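Local coordinates for protein dTDP-glucose 4,6-dehydratase (Klebsiella pneumoniae, PDB 5U4Q) that binds NAD and probably catalyses the dehydration of a nucleotide sugar, as a member of the NAD-dependent epimerase/dehydratase family, at residues A71-F74 and A75-F79; L110-L113 and E114-H118; T157-A160 and N161-M164. All coordinates share one frame; numbering follows the deposited sequence.

From the N terminus, the chain meets the three contacts in series, and none nests within or crosses another. Each is local, made within a single continuous run, so none closes a loop. Contact 1 covers the last turns of helix 67-77 and the exit toward strand 81-84. Contact 2 forms the C-terminal part of helix 98-118, and contact 3 lies in helix 153-172. Contacts 1 and 2 touch where the Phe74 ring packs on the backbone around Gly115; contacts 2 and 3 touch where Leu113 meets Met164. Contact 2 therefore bridges the other two, whose nearest atoms are about 13 Å apart. Contacts 2 and 3 also both reach the second subunit.

Contact 1: residues A71-F74 and A75-F79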
# COMPACT_ATOMS: atom_id res chain seq x y z
N ALA A 71 7.46 -3.81 19.58
CA ALA A 71 6.73 -3.21 20.69
C ALA A 71 7.65 -3.00 21.91
O ALA A 71 7.60 -1.93 22.53
CB ALA A 71 5.54 -4.09 21.07
N LYS A 72 8.47 -3.99 22.22
CA LYS A 72 9.44 -3.89 23.32
C LYS A 72 10.42 -2.74 23.12
O LYS A 72 10.75 -2.00 24.04
CB LYS A 72 10.19 -5.20 23.50
CG LYS A 72 11.08 -5.27 24.74
CD LYS A 72 11.84 -6.60 24.82
CE LYS A 72 10.91 -7.80 24.75
NZ LYS A 72 11.61 -9.12 24.92
N LEU A 73 10.89 -2.59 21.89
CA LEU A 73 11.81 -1.51 21.57
C LEU A 73 11.18 -0.14 21.85
O LEU A 73 11.74 0.69 22.54
CB LEU A 73 12.21 -1.62 20.09
CG LEU A 73 13.05 -0.50 19.51
CD1 LEU A 73 14.49 -0.64 19.93
CD2 LEU A 73 12.92 -0.52 18.00
N PHE A 74 9.99 0.09 21.29
CA PHE A 74 9.33 1.35 21.49
C PHE A 74 8.99 1.57 22.97
O PHE A 74 9.19 2.65 23.49
CB PHE A 74 8.10 1.46 20.62
CG PHE A 74 8.39 1.86 19.17
CD1 PHE A 74 8.34 3.19 18.80
CD2 PHE A 74 8.61 0.91 18.20
CE1 PHE A 74 8.57 3.55 17.47
CE2 PHE A 74 8.86 1.28 16.88
CZ PHE A 74 8.82 2.59 16.53
N ALA A 75 8.52 0.52 23.61
CA ALA A 75 8.11 0.65 25.01
C ALA A 75 9.26 0.98 25.95
O ALA A 75 9.12 1.82 26.83
CB ALA A 75 7.45 -0.61 25.47
N THR A 76 10.38 0.29 25.77
CA THR A 76 11.53 0.50 26.66
C THR A 76 12.28 1.82 26.37
O THR A 76 12.82 2.45 27.27
CB THR A 76 12.53 -0.67 26.58
OG1 THR A 76 13.01 -0.85 25.23
CG2 THR A 76 11.89 -1.95 27.01
N GLU A 77 12.31 2.23 25.11
CA GLU A 77 13.12 3.38 24.75
C GLU A 77 12.44 4.74 24.79
O GLU A 77 13.14 5.74 25.01
CB GLU A 77 13.78 3.14 23.38
CG GLU A 77 14.71 1.94 23.36
CD GLU A 77 15.99 2.08 24.18
OE1 GLU A 77 16.38 3.20 24.53
OE2 GLU A 77 16.62 1.03 24.46
N GLN A 78 11.13 4.78 24.57
CA GLN A 78 10.36 6.03 24.60
C GLN A 78 11.03 7.13 23.74
O GLN A 78 11.48 8.16 24.22
CB GLN A 78 10.14 6.48 26.06
CG GLN A 78 9.40 5.43 26.91
CD GLN A 78 7.94 5.24 26.51
OE1 GLN A 78 7.17 6.19 26.41
NE2 GLN A 78 7.54 3.98 26.31
N PHE A 79 11.10 6.86 22.43
CA PHE A 79 11.68 7.76 21.47
C PHE A 79 10.98 9.10 21.34
O PHE A 79 9.75 9.19 21.41
CB PHE A 79 11.69 7.08 20.08
CG PHE A 79 12.53 5.84 20.04
CD1 PHE A 79 13.92 5.93 20.20
CD2 PHE A 79 11.96 4.59 19.84
CE1 PHE A 79 14.69 4.80 20.19
CE2 PHE A 79 12.74 3.45 19.84
CZ PHE A 79 14.12 3.56 19.99
O HOH W 1 9.12 4.89 21.69
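The carbonyl oxygen of Lys72 is gripped twice by Thr76, by the backbone N at 2.9 Å and by OG1 at 2.8 Å. The two donors arrive from opposite faces of the carbonyl plane. With chi1 at 59°, OG1 sits between the threonine's own backbone N and carbonyl carbon, from where it can turn back on the preceding turn, while CG2 lies beside CG of Lys72. The helix ends soon after. Gln78 N still bonds to Phe74 O, but Gln78 itself has a positive phi of 49°, which turns the chain out of the helix. A water bridges the helix end: it donates to Phe74 O and accepts from Phe79 N, so the last turn and the departing chain are joined through it.

Beside the helix end an aromatic pair forms. Phe79 presents its edge to the face of Phe74 in a T-shaped stack, with ring centroids 5.8 Å apart and planes at 86°. CD2 of Phe79 comes within 4.0 Å of CD1 of Phe74, and the neighbouring CE2 meets CG of Leu73 near the plane of the Phe79 ring. CB of Glu77 lies over the rim of one face of that ring, and the Glu77 carboxylate forms a salt bridge with Lys5. Leu73, Phe74 and Phe79 all pack on Leu7 of strand 5-9, while Leu73 and Phe79 also touch Val31 of strand 29-34, laying the end of helix 67-77 against the parallel sheet of the Rossmann fold.

Contact 2: residues L110-L113 and E114-H118; sequences LNIL and EGCRH
Leu110 and Glu114 lie side by side, one turn apart on helix 98-118 of the Rossmann fold, with CD1 of the leucine 4.2 Å from CG of the glutamate. Backbone bonds from i+4 to i run through the whole contact; that from Glu114 N to Leu110 O measures 2.8 Å. The tightly packed side of the helix faces inward. There Ile112 and Leu113 rest on Leu124 of strand 123-129, and Ile112 also meets Phe74. Cys116 places SG 4.3 Å from CG2 of Ile112, because its chi1 of -69° sets the sulfur beside its own backbone N, toward the preceding turn.

The side that carries Leu110 and Glu114 faces the second subunit, where Ala102 packs on Leu110 and Tyr99 on Glu114, and it opens only at the helix end, where His118 is exposed and Arg117 partly so. Here the Glu114 carboxylate receives both of these later residues. The bend of the glutamate at chi2 turns the carboxylate toward the C-terminal end, to Arg117 and His118. Tyr168 of helix 153-172 also bonds to OE2. Arg117 stretches out almost fully extended, and its NH1 has a second partner in Leu95 O of the second subunit. CE1 of His118 lies over the rim of one guanidinium face. In the salt bridge, NH1 of Arg117 meets the syn lone pair of Glu114 OE2 at 2.9 Å, whereas NE2 of His118, 2.8 Å from OE1 of Glu114, approaches from above the carboxylate plane.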
# COMPACT_ATOMS: atom_id res chain seq x y z
N LEU A 110 3.60 -0.99 9.64
CA LEU A 110 2.55 -0.93 10.65
C LEU A 110 3.14 -1.01 12.05
O LEU A 110 2.70 -0.28 12.93
CB LEU A 110 1.51 -2.03 10.47
CG LEU A 110 0.34 -1.99 11.47
CD1 LEU A 110 -0.41 -0.67 11.48
CD2 LEU A 110 -0.61 -3.16 11.22
N ASN A 111 4.15 -1.88 12.27
CA ASN A 111 4.79 -1.96 13.60
C ASN A 111 5.39 -0.61 13.99
O ASN A 111 5.31 -0.20 15.14
CB ASN A 111 5.81 -3.10 13.67
CG ASN A 111 5.15 -4.46 13.56
OD1 ASN A 111 3.95 -4.57 13.86
ND2 ASN A 111 5.88 -5.48 13.12
N ILE A 112 6.02 0.07 13.03
CA ILE A 112 6.54 1.40 13.28
C ILE A 112 5.39 2.36 13.68
O ILE A 112 5.53 3.11 14.67
CB ILE A 112 7.27 1.97 12.02
CG1 ILE A 112 8.57 1.22 11.74
CG2 ILE A 112 7.53 3.47 12.11
CD1 ILE A 112 9.71 1.56 12.65
N LEU A 113 4.30 2.36 12.91
CA LEU A 113 3.19 3.28 13.20
C LEU A 113 2.58 3.01 14.57
O LEU A 113 2.29 3.95 15.31
CB LEU A 113 2.13 3.21 12.11
CG LEU A 113 2.50 3.78 10.74
CD1 LEU A 113 1.40 3.45 9.73
CD2 LEU A 113 2.73 5.26 10.81
N GLU A 114 2.40 1.73 14.88
CA GLU A 114 1.86 1.33 16.20
C GLU A 114 2.76 1.79 17.32
O GLU A 114 2.27 2.30 18.34
CB GLU A 114 1.59 -0.16 16.25
CG GLU A 114 0.28 -0.53 15.57
CD GLU A 114 -0.93 -0.05 16.37
OE1 GLU A 114 -1.14 -0.65 17.45
OE2 GLU A 114 -1.66 0.86 15.94
N GLY A 115 4.07 1.62 17.15
CA GLY A 115 5.04 2.05 18.15
C GLY A 115 4.95 3.56 18.35
O GLY A 115 4.93 4.08 19.51
N CYS A 116 4.85 4.30 17.25
CA CYS A 116 4.73 5.76 17.33
C CYS A 116 3.42 6.19 18.00
O CYS A 116 3.41 7.15 18.77
CB CYS A 116 4.82 6.40 15.95
SG CYS A 116 6.46 6.30 15.19
N ARG A 117 2.35 5.48 17.69
CA ARG A 117 1.04 5.76 18.25
C ARG A 117 1.03 5.55 19.77
O ARG A 117 0.67 6.46 20.54
CB ARG A 117 0.02 4.84 17.61
CG ARG A 117 -1.38 4.90 18.21
CD ARG A 117 -2.19 3.78 17.64
NE ARG A 117 -3.50 3.70 18.28
CZ ARG A 117 -4.37 2.71 18.09
NH1 ARG A 117 -4.10 1.69 17.29
NH2 ARG A 117 -5.55 2.76 18.70
N HIS A 118 1.40 4.36 20.19
CA HIS A 118 1.29 4.02 21.62
C HIS A 118 2.27 4.72 22.54
O HIS A 118 2.00 4.85 23.75
CB HIS A 118 1.27 2.52 21.80
CG HIS A 118 0.10 1.88 21.13
ND1 HIS A 118 -1.20 2.07 21.56
CD2 HIS A 118 0.01 1.10 20.02
CE1 HIS A 118 -2.03 1.42 20.75
NE2 HIS A 118 -1.32 0.82 19.82

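Contact 3: residues T157-A160 and N161-M164; sequences TKKA and NELM. With NAD (nicotinamide-adenine-dinucleotide), chain C.
The side chains of Asn161 and Lys158 cross obliquely, with amide OD1 of the asparagine 3.9 Å from CD of Lys158, while the carboxylate of Glu162 has CD of Lys159 near its OE1, the two side chains crossing at about a right angle. Water joins each pair. One water accepts from Lys158 NZ and donates to Asn161 OD1, at 2.8 Å from each; another links Lys159 NZ to Glu162 OE1. Both flat groups are held further from outside: Asn161 ND2 donates to Asn105 O, and Glu162 bonds to Ser128 and forms a salt bridge with Arg180.

The two lysines part company. Lys159, with CG anti to its backbone N (chi1 176°) and a bend at chi2, slants across Leu163, CE 4.0 Å from CG of the leucine, and its NZ forms a salt bridge with Asp148 of the second subunit. Lys158 instead sends NZ to the ribose hydroxyl O3D of NAD at 3.0 Å, with Ala127 O a further partner of this amine; Tyr154, four residues earlier, also bonds to NAD through its OH, and this pair forms the Tyr-x-x-x-Lys motif of the short-chain dehydrogenase/reductase superfamily.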
# COMPACT_ATOMS: atom_id res chain seq x y z
N THR A 157 4.18 -0.58 -2.34
CA THR A 157 4.35 -0.61 -0.88
C THR A 157 4.72 0.77 -0.32
O THR A 157 4.29 1.11 0.78
CB THR A 157 5.34 -1.69 -0.36
OG1 THR A 157 6.67 -1.40 -0.73
CG2 THR A 157 4.92 -3.11 -0.80
N LYS A 158 5.51 1.53 -1.06
CA LYS A 158 5.87 2.87 -0.61
C LYS A 158 4.66 3.81 -0.59
O LYS A 158 4.48 4.61 0.35
CB LYS A 158 7.06 3.44 -1.40
CG LYS A 158 8.38 2.69 -1.16
CD LYS A 158 8.78 2.66 0.32
CE LYS A 158 10.28 2.40 0.50
NZ LYS A 158 10.71 2.47 1.95
N LYS A 159 3.81 3.74 -1.63
CA LYS A 159 2.58 4.52 -1.61
C LYS A 159 1.68 4.03 -0.48
O LYS A 159 1.06 4.84 0.20
CB LYS A 159 1.87 4.50 -2.97
CG LYS A 159 0.54 5.21 -2.98
CD LYS A 159 0.52 6.70 -2.54
CE LYS A 159 -0.94 7.19 -2.64
NZ LYS A 159 -1.23 8.55 -2.12
N ALA A 160 1.64 2.72 -0.26
CA ALA A 160 0.88 2.22 0.87
C ALA A 160 1.38 2.82 2.18
O ALA A 160 0.57 3.10 3.07
CB ALA A 160 0.89 0.69 0.95
N ASN A 161 2.70 2.98 2.33
CA ASN A 161 3.26 3.60 3.56
C ASN A 161 2.71 5.02 3.70
O ASN A 161 2.31 5.43 4.80
CB ASN A 161 4.78 3.68 3.51
CG ASN A 161 5.50 2.32 3.65
OD1 ASN A 161 6.73 2.32 3.67
ND2 ASN A 161 4.78 1.24 3.88
N GLU A 162 2.68 5.77 2.60
CA GLU A 162 2.15 7.15 2.65
C GLU A 162 0.68 7.14 3.10
O GLU A 162 0.26 7.98 3.90
CB GLU A 162 2.33 7.87 1.32
CG GLU A 162 3.78 8.05 0.88
CD GLU A 162 3.94 8.79 -0.43
OE1 GLU A 162 2.94 9.37 -0.93
OE2 GLU A 162 5.08 8.84 -0.97
N LEU A 163 -0.09 6.17 2.58
CA LEU A 163 -1.52 6.07 2.92
C LEU A 163 -1.71 5.75 4.39
O LEU A 163 -2.56 6.33 5.06
CB LEU A 163 -2.22 5.03 2.07
CG LEU A 163 -2.40 5.37 0.58
CD1 LEU A 163 -2.61 4.09 -0.19
CD2 LEU A 163 -3.52 6.38 0.37
N MSE A 164 -0.89 4.82 4.88
CA MSE A 164 -0.95 4.41 6.28
C MSE A 164 -0.53 5.57 7.17
O MSE A 164 -1.15 5.81 8.21
CB MSE A 164 -0.10 3.14 6.47
CG MSE A 164 -0.68 1.97 5.66
SE MSE A 164 0.64 0.53 5.35
CE MSE A 164 0.84 -0.14 7.18
PA NAD C . 20.18 -0.29 2.41
O1A NAD C . 21.63 0.02 2.39
O2A NAD C . 19.66 -1.61 1.89
O5B NAD C . 19.66 -0.05 3.92
C5B NAD C . 18.43 -0.54 4.43
C4B NAD C . 18.73 -1.35 5.69
O4B NAD C . 17.46 -1.86 6.11
C3B NAD C . 19.66 -2.53 5.45
O3B NAD C . 20.89 -2.48 6.18
C2B NAD C . 18.78 -3.73 5.81
O2B NAD C . 19.51 -4.78 6.47
C1B NAD C . 17.66 -3.14 6.66
N9A NAD C . 16.41 -3.92 6.61
C8A NAD C . 15.76 -4.35 5.50
N7A NAD C . 14.68 -5.05 5.84
C5A NAD C . 14.62 -5.07 7.18
C6A NAD C . 13.73 -5.69 8.19
N6A NAD C . 12.66 -6.40 7.84
N1A NAD C . 14.04 -5.47 9.47
C2A NAD C . 15.11 -4.77 9.87
N3A NAD C . 15.98 -4.20 9.01
C4A NAD C . 15.76 -4.33 7.67
O3 NAD C . 19.34 0.80 1.57
PN NAD C . 19.36 2.41 1.67
O1N NAD C . 20.13 2.90 2.82
O2N NAD C . 19.66 2.85 0.24
O5D NAD C . 17.81 2.65 1.90
C5D NAD C . 17.23 3.36 2.99
C4D NAD C . 15.80 3.67 2.61
O4D NAD C . 15.78 4.67 1.56
C3D NAD C . 14.94 2.52 2.09
O3D NAD C . 13.63 2.68 2.64
C2D NAD C . 14.85 2.74 0.60
O2D NAD C . 13.63 2.25 0.01
C1D NAD C . 14.95 4.25 0.48
N1N NAD C . 15.55 4.68 -0.80
C2N NAD C . 16.89 4.68 -1.02
C3N NAD C . 17.42 5.10 -2.25
C7N NAD C . 18.92 5.13 -2.58
O7N NAD C . 19.31 5.68 -3.62
N7N NAD C . 19.86 4.55 -1.80
C4N NAD C . 16.56 5.49 -3.25
C5N NAD C . 15.19 5.47 -3.01
C6N NAD C . 14.70 5.04 -1.79
O HOH W 2 8.99 0.70 3.34
O HOH W 3 0.73 10.39 -1.61